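PDB 2WZP: lactococcal phage P2 ORF15 from Lactococcus phage p2, which probably serves as the distal tail (Dit) protein of the phage baseplate, joining the tail to the host-adsorption apparatus. Local coordinates for residues F172-N177 against D211-S216; G241-D246 against E308-S313. All coordinates share one frame; numbering follows the deposited sequence.

Interaction 1: residues F172-N177 against D211-S216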
loop_
_atom_site.group_PDB
_atom_site.type_symbol
_atom_site.label_atom_id
_atom_site.label_comp_id
_atom_site.label_asym_id
_atom_site.label_seq_id
_atom_site.Cartn_x
_atom_site.Cartn_y
_atom_site.Cartn_z
ATOM N N PHE M 172 -19.111 -59.694 -9.864
ATOM C CA PHE M 172 -20.133 -60.095 -10.820
ATOM C C PHE M 172 -19.958 -61.587 -11.057
ATOM O O PHE M 172 -18.839 -62.029 -11.315
ATOM C CB PHE M 172 -20.012 -59.291 -12.114
ATOM C CG PHE M 172 -19.768 -57.827 -11.866
ATOM C CD1 PHE M 172 -20.794 -56.999 -11.421
ATOM C CD2 PHE M 172 -18.515 -57.267 -12.102
ATOM C CE1 PHE M 172 -20.559 -55.643 -11.175
ATOM C CE2 PHE M 172 -18.289 -55.908 -11.894
ATOM C CZ PHE M 172 -19.309 -55.104 -11.416
ATOM N N ASP M 173 -21.037 -62.363 -10.874
ATOM C CA ASP M 173 -21.024 -63.815 -11.021
ATOM C C ASP M 173 -22.049 -64.255 -12.049
ATOM O O ASP M 173 -23.217 -63.896 -11.937
ATOM C CB ASP M 173 -21.362 -64.483 -9.682
ATOM C CG ASP M 173 -20.189 -64.669 -8.753
ATOM O OD1 ASP M 173 -19.512 -65.714 -8.858
ATOM O OD2 ASP M 173 -20.014 -63.826 -7.852
ATOM N N LYS M 174 -21.634 -65.081 -13.005
ATOM C CA LYS M 174 -22.539 -65.601 -14.006
ATOM C C LYS M 174 -23.213 -66.879 -13.460
ATOM O O LYS M 174 -22.629 -67.967 -13.455
ATOM C CB LYS M 174 -21.836 -65.803 -15.356
ATOM C CG LYS M 174 -22.788 -66.034 -16.524
ATOM C CD LYS M 174 -23.508 -64.778 -16.992
ATOM C CE LYS M 174 -24.550 -65.227 -17.995
ATOM N NZ LYS M 174 -25.035 -64.105 -18.852
ATOM N N ILE M 175 -24.426 -66.693 -12.921
ATOM C CA ILE M 175 -25.255 -67.725 -12.322
ATOM C C ILE M 175 -26.363 -68.050 -13.306
ATOM O O ILE M 175 -27.009 -67.148 -13.858
ATOM C CB ILE M 175 -25.846 -67.271 -10.944
ATOM C CG1 ILE M 175 -24.825 -66.562 -10.008
ATOM C CG2 ILE M 175 -26.606 -68.406 -10.238
ATOM C CD1 ILE M 175 -23.679 -67.403 -9.454
ATOM N N GLN M 176 -26.573 -69.342 -13.529
ATOM C CA GLN M 176 -27.612 -69.835 -14.422
ATOM C C GLN M 176 -28.714 -70.432 -13.594
ATOM O O GLN M 176 -28.458 -71.105 -12.603
ATOM C CB GLN M 176 -27.059 -70.892 -15.382
ATOM C CG GLN M 176 -26.341 -70.296 -16.595
ATOM C CD GLN M 176 -27.048 -70.652 -17.874
ATOM O OE1 GLN M 176 -27.090 -71.824 -18.288
ATOM N NE2 GLN M 176 -27.642 -69.652 -18.517
ATOM N N ASN M 177 -29.943 -70.175 -13.998
ATOM C CA ASN M 177 -31.142 -70.717 -13.379
ATOM C C ASN M 177 -31.190 -72.224 -13.618
ATOM O O ASN M 177 -30.636 -72.715 -14.595
ATOM C CB ASN M 177 -32.364 -70.073 -14.049
ATOM C CG ASN M 177 -32.803 -68.768 -13.453
ATOM O OD1 ASN M 177 -32.500 -68.436 -12.308
ATOM N ND2 ASN M 177 -33.561 -68.014 -14.210
ATOM N N ASP M 211 -34.529 -62.728 -13.739
ATOM C CA ASP M 211 -33.347 -61.905 -13.988
ATOM C C ASP M 211 -32.157 -62.329 -13.088
ATOM O O ASP M 211 -31.580 -61.494 -12.396
ATOM C CB ASP M 211 -33.697 -60.413 -13.883
ATOM C CG ASP M 211 -32.681 -59.422 -14.428
ATOM O OD1 ASP M 211 -31.884 -59.810 -15.323
ATOM O OD2 ASP M 211 -32.746 -58.225 -14.030
ATOM N N ILE M 212 -31.783 -63.648 -13.113
ATOM C CA ILE M 212 -30.641 -64.186 -12.346
ATOM C C ILE M 212 -29.334 -63.498 -12.829
ATOM O O ILE M 212 -28.347 -63.347 -12.095
ATOM C CB ILE M 212 -30.583 -65.735 -12.451
ATOM C CG1 ILE M 212 -29.596 -66.376 -11.456
ATOM C CG2 ILE M 212 -30.318 -66.225 -13.879
ATOM C CD1 ILE M 212 -29.994 -66.359 -10.019
ATOM N N ASP M 213 -29.401 -63.032 -14.062
ATOM C CA ASP M 213 -28.372 -62.359 -14.797
ATOM C C ASP M 213 -27.944 -61.078 -14.141
ATOM O O ASP M 213 -26.775 -60.721 -14.223
ATOM C CB ASP M 213 -28.877 -62.093 -16.195
ATOM C CG ASP M 213 -27.791 -62.188 -17.203
ATOM O OD1 ASP M 213 -27.475 -61.137 -17.835
ATOM O OD2 ASP M 213 -27.219 -63.295 -17.345
ATOM N N ARG M 214 -28.844 -60.428 -13.419
ATOM C CA ARG M 214 -28.523 -59.191 -12.704
ATOM C C ARG M 214 -27.306 -59.346 -11.773
ATOM O O ARG M 214 -26.653 -58.358 -11.478
ATOM C CB ARG M 214 -29.760 -58.665 -11.951
ATOM C CG ARG M 214 -29.894 -59.173 -10.533
ATOM C CD ARG M 214 -31.285 -59.077 -9.987
ATOM N NE ARG M 214 -31.741 -60.411 -9.634
ATOM C CZ ARG M 214 -31.959 -60.804 -8.400
ATOM N NH1 ARG M 214 -31.822 -59.956 -7.397
ATOM N NH2 ARG M 214 -32.333 -62.037 -8.154
ATOM N N LEU M 215 -27.006 -60.575 -11.325
ATOM C CA LEU M 215 -25.896 -60.893 -10.410
ATOM C C LEU M 215 -24.516 -60.871 -11.101
ATOM O O LEU M 215 -23.478 -60.893 -10.433
ATOM C CB LEU M 215 -26.159 -62.250 -9.687
ATOM C CG LEU M 215 -27.485 -62.407 -8.915
ATOM C CD1 LEU M 215 -27.612 -63.796 -8.362
ATOM C CD2 LEU M 215 -27.583 -61.446 -7.755
ATOM N N SER M 216 -24.513 -60.819 -12.444
ATOM C CA SER M 216 -23.303 -60.773 -13.272
ATOM C C SER M 216 -23.122 -59.370 -13.869
ATOM O O SER M 216 -22.215 -59.156 -14.657
ATOM C CB SER M 216 -23.417 -61.786 -14.407
ATOM O OG SER M 216 -24.394 -61.371 -15.350
HETATM O O HOH W 1 -25.764 -64.131 -13.093
HETATM O O HOH W 2 -27.455 -66.012 -16.443
#
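The backbone N of D173, at the end of strand 165-173, donates to the carbonyl O of L215 over 2.9 Å in an almost straight bond (169°), docking the 3-10 turn 212-215 of the Dit C-terminal domain against the chain leaving the strand. Water adds two links: one molecule joins the backbones, accepting from I175 N and lying within donating distance of both D173 O and I212 O, while a second donates to I175 O and to the D213 side chain at OD2. That carboxylate oxygen is also the partner of K174 in a salt bridge, NZ to OD2 2.8 Å, made on the syn side. K174 reaches it because its chain, which starts anti to the backbone N, bends about CB-CG (chi2 75°) and runs past S216. The main apolar contact is that of I212, whose CG1 meets I175 CG2 at 3.8 Å, the two side chains crossing at about a right angle; L215 CD1 adds a looser one, 4.3 Å from I175 CG1. I212 also slides past N177 in the opposing direction, CB 3.3 Å from N177 OD1, which accepts from the backbone N of E209. F172, next to D173, turns its ring away from the turn toward F317, meeting it edge-to-face. The turn is closed from within by S216, whose OG donates 2.7 Å to D213 O, in the carbonyl plane and on a lone pair.

Interaction 2: residues G241-D246 against E308-S313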
loop_
_atom_site.group_PDB
_atom_site.type_symbol
_atom_site.label_atom_id
_atom_site.label_comp_id
_atom_site.label_asym_id
_atom_site.label_seq_id
_atom_site.Cartn_x
_atom_site.Cartn_y
_atom_site.Cartn_z
ATOM N N GLY M 241 -14.399 -60.743 -22.229
ATOM C CA GLY M 241 -14.248 -59.392 -21.733
ATOM C C GLY M 241 -15.534 -58.918 -21.121
ATOM O O GLY M 241 -16.276 -59.715 -20.550
ATOM N N VAL M 242 -15.819 -57.625 -21.274
ATOM C CA VAL M 242 -17.005 -56.946 -20.747
ATOM C C VAL M 242 -17.556 -55.955 -21.773
ATOM O O VAL M 242 -16.788 -55.392 -22.550
ATOM C CB VAL M 242 -16.704 -56.214 -19.401
ATOM C CG1 VAL M 242 -16.391 -57.206 -18.282
ATOM C CG2 VAL M 242 -15.578 -55.179 -19.547
ATOM N N ARG M 243 -18.879 -55.720 -21.755
ATOM C CA ARG M 243 -19.522 -54.708 -22.605
ATOM C C ARG M 243 -20.358 -53.735 -21.795
ATOM O O ARG M 243 -20.862 -54.094 -20.725
ATOM C CB ARG M 243 -20.312 -55.304 -23.766
ATOM C CG ARG M 243 -21.604 -56.004 -23.394
ATOM C CD ARG M 243 -22.157 -56.599 -24.652
ATOM N NE ARG M 243 -23.538 -57.025 -24.495
ATOM C CZ ARG M 243 -24.510 -56.755 -25.351
ATOM N NH1 ARG M 243 -24.264 -56.036 -26.441
ATOM N NH2 ARG M 243 -25.733 -57.205 -25.134
ATOM N N PHE M 244 -20.502 -52.504 -22.306
ATOM C CA PHE M 244 -21.225 -51.443 -21.631
ATOM C C PHE M 244 -22.380 -51.035 -22.482
ATOM O O PHE M 244 -22.219 -50.807 -23.679
ATOM C CB PHE M 244 -20.302 -50.242 -21.352
ATOM C CG PHE M 244 -19.276 -50.514 -20.277
ATOM C CD1 PHE M 244 -19.534 -50.185 -18.952
ATOM C CD2 PHE M 244 -18.060 -51.115 -20.588
ATOM C CE1 PHE M 244 -18.601 -50.468 -17.956
ATOM C CE2 PHE M 244 -17.138 -51.419 -19.588
ATOM C CZ PHE M 244 -17.413 -51.095 -18.277
ATOM N N LEU M 245 -23.545 -50.924 -21.851
ATOM C CA LEU M 245 -24.804 -50.555 -22.478
ATOM C C LEU M 245 -25.332 -49.262 -21.874
ATOM O O LEU M 245 -25.260 -49.082 -20.660
ATOM C CB LEU M 245 -25.845 -51.677 -22.261
ATOM C CG LEU M 245 -25.425 -53.153 -22.428
ATOM C CD1 LEU M 245 -26.555 -54.035 -22.043
ATOM C CD2 LEU M 245 -25.079 -53.495 -23.873
ATOM N N ASP M 246 -25.901 -48.384 -22.709
ATOM C CA ASP M 246 -26.499 -47.122 -22.265
ATOM C C ASP M 246 -27.879 -47.353 -21.618
ATOM O O ASP M 246 -28.337 -48.500 -21.536
ATOM C CB ASP M 246 -26.563 -46.098 -23.420
ATOM C CG ASP M 246 -27.447 -46.459 -24.612
ATOM O OD1 ASP M 246 -27.379 -45.742 -25.640
ATOM O OD2 ASP M 246 -28.239 -47.432 -24.503
ATOM N N GLU M 308 -22.251 -55.778 -18.856
ATOM C CA GLU M 308 -22.467 -57.204 -18.961
ATOM C C GLU M 308 -21.130 -57.867 -19.178
ATOM O O GLU M 308 -20.199 -57.243 -19.688
ATOM C CB GLU M 308 -23.416 -57.528 -20.124
ATOM C CG GLU M 308 -24.851 -57.071 -19.872
ATOM C CD GLU M 308 -25.828 -57.417 -20.973
ATOM O OE1 GLU M 308 -27.045 -57.184 -20.781
ATOM O OE2 GLU M 308 -25.372 -57.890 -22.043
ATOM N N LEU M 309 -21.016 -59.118 -18.751
ATOM C CA LEU M 309 -19.817 -59.916 -18.937
ATOM C C LEU M 309 -19.890 -60.571 -20.319
ATOM O O LEU M 309 -20.983 -60.790 -20.840
ATOM C CB LEU M 309 -19.729 -61.013 -17.869
ATOM C CG LEU M 309 -19.842 -60.634 -16.395
ATOM C CD1 LEU M 309 -19.669 -61.874 -15.507
ATOM C CD2 LEU M 309 -18.849 -59.539 -16.007
ATOM N N ILE M 310 -18.741 -60.834 -20.934
ATOM C CA ILE M 310 -18.675 -61.547 -22.208
ATOM C C ILE M 310 -17.827 -62.774 -21.955
ATOM O O ILE M 310 -16.617 -62.650 -21.714
ATOM C CB ILE M 310 -18.181 -60.723 -23.425
ATOM C CG1 ILE M 310 -19.151 -59.555 -23.721
ATOM C CG2 ILE M 310 -18.000 -61.663 -24.659
ATOM C CD1 ILE M 310 -18.637 -58.571 -24.485
ATOM N N ASN M 311 -18.485 -63.951 -21.945
ATOM C CA ASN M 311 -17.855 -65.246 -21.756
ATOM C C ASN M 311 -17.003 -65.300 -20.490
ATOM O O ASN M 311 -15.879 -65.789 -20.515
ATOM C CB ASN M 311 -17.090 -65.660 -23.023
ATOM C CG ASN M 311 -16.465 -67.001 -22.956
ATOM O OD1 ASN M 311 -16.980 -67.903 -22.302
ATOM N ND2 ASN M 311 -15.304 -67.139 -23.570
ATOM N N LEU M 312 -17.555 -64.807 -19.366
ATOM C CA LEU M 312 -16.848 -64.838 -18.082
ATOM C C LEU M 312 -17.682 -65.571 -17.084
ATOM O O LEU M 312 -18.913 -65.415 -17.067
ATOM C CB LEU M 312 -16.527 -63.435 -17.514
ATOM C CG LEU M 312 -15.808 -62.411 -18.402
ATOM C CD1 LEU M 312 -15.646 -61.101 -17.661
ATOM C CD2 LEU M 312 -14.432 -62.922 -18.842
ATOM N N SER M 313 -17.020 -66.329 -16.204
ATOM C CA SER M 313 -17.734 -67.004 -15.145
ATOM C C SER M 313 -17.913 -66.042 -13.965
ATOM O O SER M 313 -18.899 -66.115 -13.247
ATOM C CB SER M 313 -16.994 -68.265 -14.727
ATOM O OG SER M 313 -15.674 -67.969 -14.308
#
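R243 and E308 form a side-on salt bridge on one face of an antiparallel β-ladder, between the inner strands 240-246 and 305-310 of a four-stranded sheet. NE and NH2 of R243 both reach E308 OE2, each at 3.2 Å and from the same face of the carboxylate, in bonds bent to about 140°. R243 CG sits between its backbone N and carbonyl carbon (chi1 72°), and the chain runs extended to NE, alongside E308. A second anionic partner, E251, takes NH1. Beneath, R243 and E308 exchange two backbone bonds, N to O 2.9 Å in either direction; G241 and I310 form the next hydrogen-bonded pair, with V242 and L309 non-hydrogen-bonded between them. The N-to-C directions of segments 241-246 and 308-310 lie 144° apart. L245 packs against both charged groups: CD2 sits 3.6 Å above the centre of the guanidinium plane, and the side chain crosses E308 at about a right angle, L245 CD1 3.4 Å from E308 OE1. On this face I310 runs across R243, its CD1 3.7 Å from R243 CB. On the V242 and L309 face, L312, starting strand 312-322, brings its CD1 4.0 Å from V242 CG1 and 3.3 Å from G241 O.

Both interactions belong to the Dit C-terminal domain, are partly buried, and have centres about 12 Å apart, yet they hold different elements. Interaction 2 is regular pairing within a sheet, with direct backbone bonds and a salt bridge across neighbouring strands. Interaction 1 fastens a turn to the chain leaving strand 165-173, and water does much of the joining; other protein chains of the assembly also reach it, whereas none touches interaction 2. The two meet where K174 N probably hydrogen-bonds to S313 O, since strands 165-173 and 312-322 are neighbours in the six-stranded sheet. L309 adds to the junction, its CG 3.3 Å from S216 O and its CD2 4.1 Å from F172 CB.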